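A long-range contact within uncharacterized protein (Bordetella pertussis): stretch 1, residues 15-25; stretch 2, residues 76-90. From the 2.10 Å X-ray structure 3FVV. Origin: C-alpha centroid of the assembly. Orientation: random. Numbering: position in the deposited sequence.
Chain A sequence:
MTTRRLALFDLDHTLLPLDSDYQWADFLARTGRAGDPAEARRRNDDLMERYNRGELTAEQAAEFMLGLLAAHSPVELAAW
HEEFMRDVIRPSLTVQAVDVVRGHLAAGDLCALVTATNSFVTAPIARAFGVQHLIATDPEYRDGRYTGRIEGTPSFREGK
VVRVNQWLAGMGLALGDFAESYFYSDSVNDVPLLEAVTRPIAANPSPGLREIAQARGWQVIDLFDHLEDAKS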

# COMPACT_ATOMS: atom_id res chain seq x y z
N LEU A 15 -0.50 8.57 1.02
CA LEU A 15 -0.43 9.30 -0.24
C LEU A 15 -1.81 9.49 -0.85
O LEU A 15 -1.97 10.39 -1.65
CB LEU A 15 0.56 8.64 -1.21
CG LEU A 15 2.07 8.72 -0.90
CD1 LEU A 15 2.84 8.13 -2.06
CD2 LEU A 15 2.51 10.18 -0.62
N LEU A 16 -2.82 8.68 -0.46
CA LEU A 16 -4.16 8.82 -0.99
C LEU A 16 -5.13 8.98 0.19
O LEU A 16 -4.94 8.36 1.24
CB LEU A 16 -4.57 7.59 -1.82
CG LEU A 16 -3.75 7.21 -3.04
CD1 LEU A 16 -4.25 5.85 -3.52
CD2 LEU A 16 -3.89 8.27 -4.05
N PRO A 17 -6.16 9.83 0.04
CA PRO A 17 -7.09 10.07 1.12
C PRO A 17 -8.14 8.96 1.15
O PRO A 17 -9.25 9.21 1.45
CB PRO A 17 -7.73 11.42 0.74
CG PRO A 17 -7.65 11.47 -0.74
CD PRO A 17 -6.40 10.73 -1.11
N LEU A 18 -7.76 7.73 0.87
CA LEU A 18 -8.68 6.64 0.90
C LEU A 18 -7.87 5.34 1.07
O LEU A 18 -6.62 5.34 1.04
CB LEU A 18 -9.53 6.66 -0.38
CG LEU A 18 -8.79 6.77 -1.76
CD1 LEU A 18 -8.22 5.43 -2.16
CD2 LEU A 18 -9.64 7.38 -2.89
N ASP A 19 -8.59 4.25 1.28
CA ASP A 19 -8.00 2.92 1.30
C ASP A 19 -8.27 2.26 -0.04
O ASP A 19 -9.40 1.84 -0.38
CB ASP A 19 -8.63 2.06 2.43
CG ASP A 19 -8.15 0.62 2.38
OD1 ASP A 19 -7.13 0.33 1.75
OD2 ASP A 19 -8.81 -0.23 2.96
N SER A 20 -7.20 2.12 -0.80
CA SER A 20 -7.30 1.63 -2.14
C SER A 20 -7.77 0.14 -2.16
O SER A 20 -8.43 -0.30 -3.08
CB SER A 20 -5.98 1.87 -2.90
OG SER A 20 -4.92 0.99 -2.51
N ASP A 21 -7.52 -0.60 -1.09
CA ASP A 21 -7.86 -2.05 -1.04
C ASP A 21 -9.40 -2.14 -1.00
O ASP A 21 -10.02 -2.71 -1.89
CB ASP A 21 -7.21 -2.63 0.22
CG ASP A 21 -6.85 -4.10 0.11
OD1 ASP A 21 -6.81 -4.68 -0.99
OD2 ASP A 21 -6.60 -4.69 1.20
N TYR A 22 -10.00 -1.51 0.00
CA TYR A 22 -11.46 -1.45 0.17
C TYR A 22 -12.16 -0.79 -1.03
O TYR A 22 -13.13 -1.34 -1.56
CB TYR A 22 -11.83 -0.73 1.46
CG TYR A 22 -13.34 -0.74 1.62
CD1 TYR A 22 -14.00 -1.88 2.08
CD2 TYR A 22 -14.10 0.34 1.18
CE1 TYR A 22 -15.42 -1.93 2.16
CE2 TYR A 22 -15.49 0.32 1.26
CZ TYR A 22 -16.16 -0.82 1.75
OH TYR A 22 -17.54 -0.84 1.80
N GLN A 23 -11.63 0.32 -1.53
CA GLN A 23 -12.29 1.02 -2.67
C GLN A 23 -12.29 0.12 -3.93
O GLN A 23 -13.26 0.05 -4.68
CB GLN A 23 -11.62 2.35 -2.96
CG GLN A 23 -11.75 3.32 -1.85
CD GLN A 23 -13.21 3.68 -1.63
OE1 GLN A 23 -14.03 3.71 -2.57
NE2 GLN A 23 -13.54 3.97 -0.40
N TRP A 24 -11.22 -0.64 -4.12
CA TRP A 24 -11.22 -1.59 -5.21
C TRP A 24 -12.28 -2.69 -5.05
O TRP A 24 -12.97 -2.98 -6.04
CB TRP A 24 -9.82 -2.17 -5.38
CG TRP A 24 -9.62 -3.32 -6.33
CD1 TRP A 24 -9.27 -4.57 -5.94
CD2 TRP A 24 -9.80 -3.39 -7.78
NE1 TRP A 24 -9.15 -5.38 -7.04
CE2 TRP A 24 -9.48 -4.70 -8.17
CE3 TRP A 24 -10.15 -2.48 -8.75
CZ2 TRP A 24 -9.48 -5.12 -9.50
CZ3 TRP A 24 -10.15 -2.89 -10.07
CH2 TRP A 24 -9.80 -4.20 -10.44
N ALA A 25 -12.39 -3.30 -3.86
CA ALA A 25 -13.44 -4.28 -3.58
C ALA A 25 -14.80 -3.68 -3.80
O ALA A 25 -15.71 -4.28 -4.44
CB ALA A 25 -13.35 -4.76 -2.12
N GLU A 76 -9.62 -8.97 -18.40
CA GLU A 76 -10.75 -8.20 -17.87
C GLU A 76 -10.32 -7.30 -16.72
O GLU A 76 -10.68 -6.12 -16.68
CB GLU A 76 -11.87 -9.12 -17.35
CG GLU A 76 -12.61 -9.91 -18.41
CD GLU A 76 -13.49 -11.02 -17.77
OE1 GLU A 76 -13.07 -11.71 -16.79
OE2 GLU A 76 -14.62 -11.20 -18.26
N LEU A 77 -9.55 -7.88 -15.81
CA LEU A 77 -9.10 -7.17 -14.58
C LEU A 77 -8.33 -5.88 -14.90
O LEU A 77 -8.54 -4.85 -14.28
CB LEU A 77 -8.24 -8.11 -13.70
CG LEU A 77 -8.93 -9.22 -12.92
CD1 LEU A 77 -7.86 -10.02 -12.32
CD2 LEU A 77 -9.88 -8.66 -11.82
N ALA A 78 -7.45 -5.94 -15.89
CA ALA A 78 -6.76 -4.77 -16.33
C ALA A 78 -7.68 -3.67 -16.86
O ALA A 78 -7.43 -2.52 -16.56
CB ALA A 78 -5.59 -5.10 -17.40
N ALA A 79 -8.60 -4.01 -17.75
CA ALA A 79 -9.56 -3.07 -18.31
C ALA A 79 -10.34 -2.45 -17.12
O ALA A 79 -10.40 -1.25 -16.99
CB ALA A 79 -10.51 -3.78 -19.35
N TRP A 80 -10.80 -3.29 -16.18
CA TRP A 80 -11.54 -2.75 -15.03
C TRP A 80 -10.71 -1.89 -14.09
O TRP A 80 -11.18 -0.89 -13.55
CB TRP A 80 -12.26 -3.85 -14.25
CG TRP A 80 -13.15 -4.70 -15.10
CD1 TRP A 80 -13.68 -4.36 -16.28
CD2 TRP A 80 -13.57 -6.04 -14.83
NE1 TRP A 80 -14.40 -5.40 -16.79
CE2 TRP A 80 -14.38 -6.43 -15.89
CE3 TRP A 80 -13.36 -6.92 -13.77
CZ2 TRP A 80 -14.96 -7.73 -15.97
CZ3 TRP A 80 -13.95 -8.19 -13.83
CH2 TRP A 80 -14.73 -8.58 -14.93
N HIS A 81 -9.45 -2.26 -13.90
CA HIS A 81 -8.58 -1.43 -13.09
C HIS A 81 -8.34 -0.05 -13.72
O HIS A 81 -8.25 0.90 -13.03
CB HIS A 81 -7.30 -2.17 -12.76
CG HIS A 81 -6.45 -1.45 -11.79
ND1 HIS A 81 -6.50 -1.68 -10.42
CD2 HIS A 81 -5.56 -0.47 -11.97
CE1 HIS A 81 -5.65 -0.87 -9.81
NE2 HIS A 81 -5.07 -0.12 -10.73
N GLU A 82 -8.21 0.04 -15.02
CA GLU A 82 -8.10 1.35 -15.65
C GLU A 82 -9.30 2.22 -15.36
O GLU A 82 -9.18 3.37 -15.08
CB GLU A 82 -7.91 1.28 -17.17
CG GLU A 82 -6.64 0.59 -17.62
CD GLU A 82 -6.65 0.21 -19.10
OE1 GLU A 82 -7.53 0.67 -19.85
OE2 GLU A 82 -5.80 -0.61 -19.53
N GLU A 83 -10.48 1.66 -15.38
CA GLU A 83 -11.65 2.44 -15.04
C GLU A 83 -11.59 2.90 -13.58
O GLU A 83 -11.99 3.99 -13.27
CB GLU A 83 -12.89 1.55 -15.31
CG GLU A 83 -14.22 2.17 -14.90
CD GLU A 83 -15.37 1.12 -14.99
OE1 GLU A 83 -15.26 0.18 -15.83
OE2 GLU A 83 -16.33 1.19 -14.17
N PHE A 84 -11.15 2.01 -12.69
CA PHE A 84 -10.92 2.29 -11.29
C PHE A 84 -9.92 3.43 -11.11
O PHE A 84 -10.11 4.30 -10.27
CB PHE A 84 -10.41 1.01 -10.60
CG PHE A 84 -10.01 1.17 -9.15
CD1 PHE A 84 -10.96 1.50 -8.17
CD2 PHE A 84 -8.74 0.91 -8.75
CE1 PHE A 84 -10.65 1.60 -6.86
CE2 PHE A 84 -8.35 1.01 -7.37
CZ PHE A 84 -9.32 1.34 -6.43
N MET A 85 -8.86 3.40 -11.90
CA MET A 85 -7.86 4.46 -11.78
C MET A 85 -8.49 5.77 -12.17
O MET A 85 -8.38 6.75 -11.44
CB MET A 85 -6.64 4.23 -12.68
CG MET A 85 -5.66 3.22 -12.14
SD MET A 85 -4.81 3.64 -10.59
CE MET A 85 -3.73 4.95 -11.28
N ARG A 86 -9.23 5.77 -13.29
CA ARG A 86 -9.84 7.00 -13.83
C ARG A 86 -10.92 7.59 -12.93
O ARG A 86 -11.06 8.82 -12.85
CB ARG A 86 -10.42 6.64 -15.22
CG ARG A 86 -11.33 7.60 -15.83
CD ARG A 86 -11.98 7.09 -17.23
NE ARG A 86 -10.92 6.43 -17.98
CZ ARG A 86 -10.83 5.11 -18.23
NH1 ARG A 86 -11.81 4.24 -17.97
NH2 ARG A 86 -9.76 4.67 -18.84
N ASP A 87 -11.72 6.75 -12.28
CA ASP A 87 -12.97 7.18 -11.61
C ASP A 87 -12.78 7.28 -10.10
O ASP A 87 -13.48 8.01 -9.43
CB ASP A 87 -14.14 6.21 -11.87
CG ASP A 87 -14.60 6.23 -13.31
OD1 ASP A 87 -14.12 7.12 -14.02
OD2 ASP A 87 -15.43 5.39 -13.73
N VAL A 88 -11.85 6.51 -9.54
CA VAL A 88 -11.63 6.54 -8.10
C VAL A 88 -10.25 7.07 -7.70
O VAL A 88 -10.12 7.99 -6.93
CB VAL A 88 -11.83 5.12 -7.51
CG1 VAL A 88 -11.64 5.14 -5.94
CG2 VAL A 88 -13.18 4.59 -7.88
N ILE A 89 -9.18 6.49 -8.22
CA ILE A 89 -7.88 6.84 -7.69
C ILE A 89 -7.46 8.23 -8.16
O ILE A 89 -7.17 9.11 -7.33
CB ILE A 89 -6.81 5.78 -8.01
CG1 ILE A 89 -7.20 4.41 -7.37
CG2 ILE A 89 -5.44 6.22 -7.51
CD1 ILE A 89 -7.26 4.38 -5.82
N ARG A 90 -7.41 8.43 -9.48
CA ARG A 90 -6.88 9.68 -10.01
C ARG A 90 -7.48 10.95 -9.41
O ARG A 90 -6.74 11.85 -9.05
CB ARG A 90 -7.04 9.79 -11.52
CG ARG A 90 -6.08 9.01 -12.21
CD ARG A 90 -5.42 9.75 -13.37
NE ARG A 90 -4.17 9.05 -13.60
CZ ARG A 90 -2.96 9.52 -13.27
NH1 ARG A 90 -1.91 8.77 -13.51
NH2 ARG A 90 -2.78 10.71 -12.74

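No hydrogen bond crosses between the two stretches; their 464 Å² of buried surface rests on apolar and aromatic packing, much of it by side chains against side chains or backbone. The helix axes, inclined at 113°, come no closer than 11.1 Å.

Trp 24 makes the largest single contribution, with 119 Å² covered. Its CA-to-CB bond points sideways, yet chi1 of 172° (t) and chi2 of -113° lay the indole along helix 76-89. CZ3 lies 3.7 Å from CA of His 81, whose ND1 sits over one indole face, 3.9 Å from Trp 24 CZ3. Farther along, Trp 24 CH2 is 4.1 Å from Leu 77 O, near the plane of the indole, and Trp 24 CZ2 is 4.3 Å from Leu 77 CD2.

Phe 84 points toward stretch 1 and, with chi1 at 175° (t), meets both backbone and side chain there. Its CZ lies 3.8 Å from Ser 20 O and its CE1 3.6 Å from Trp 24 N, atoms hydrogen-bonded to each other (Trp 24 N to Ser 20 O, 3.0 Å). At these two atoms the ring meets backbone polar groups already paired. The indole turns its edge to the Phe 84 face: centroids are 5.2 Å apart, planes at 61°, and Trp 24 CE3 is 3.7 Å from Phe 84 CD2.

At the other end, Ile 89 starts sideways, but chi1 of -61° and chi2 of -64° (both m) bring its end nearer. Its CD1 reaches Leu 18 CD1 at 3.9 Å, and both Leu 16 CD1 and Ser 20 CB at 4.1 Å. Val 88, pointing toward stretch 1 with chi1 t, places CG1 4.1 Å from Gln 23 CB and 4.3 Å from Leu 18 CD2. Both residues lie in the wider pi-type turn at 85-89, where Ile 89 N donates to Phe 84 O at 3.1 Å.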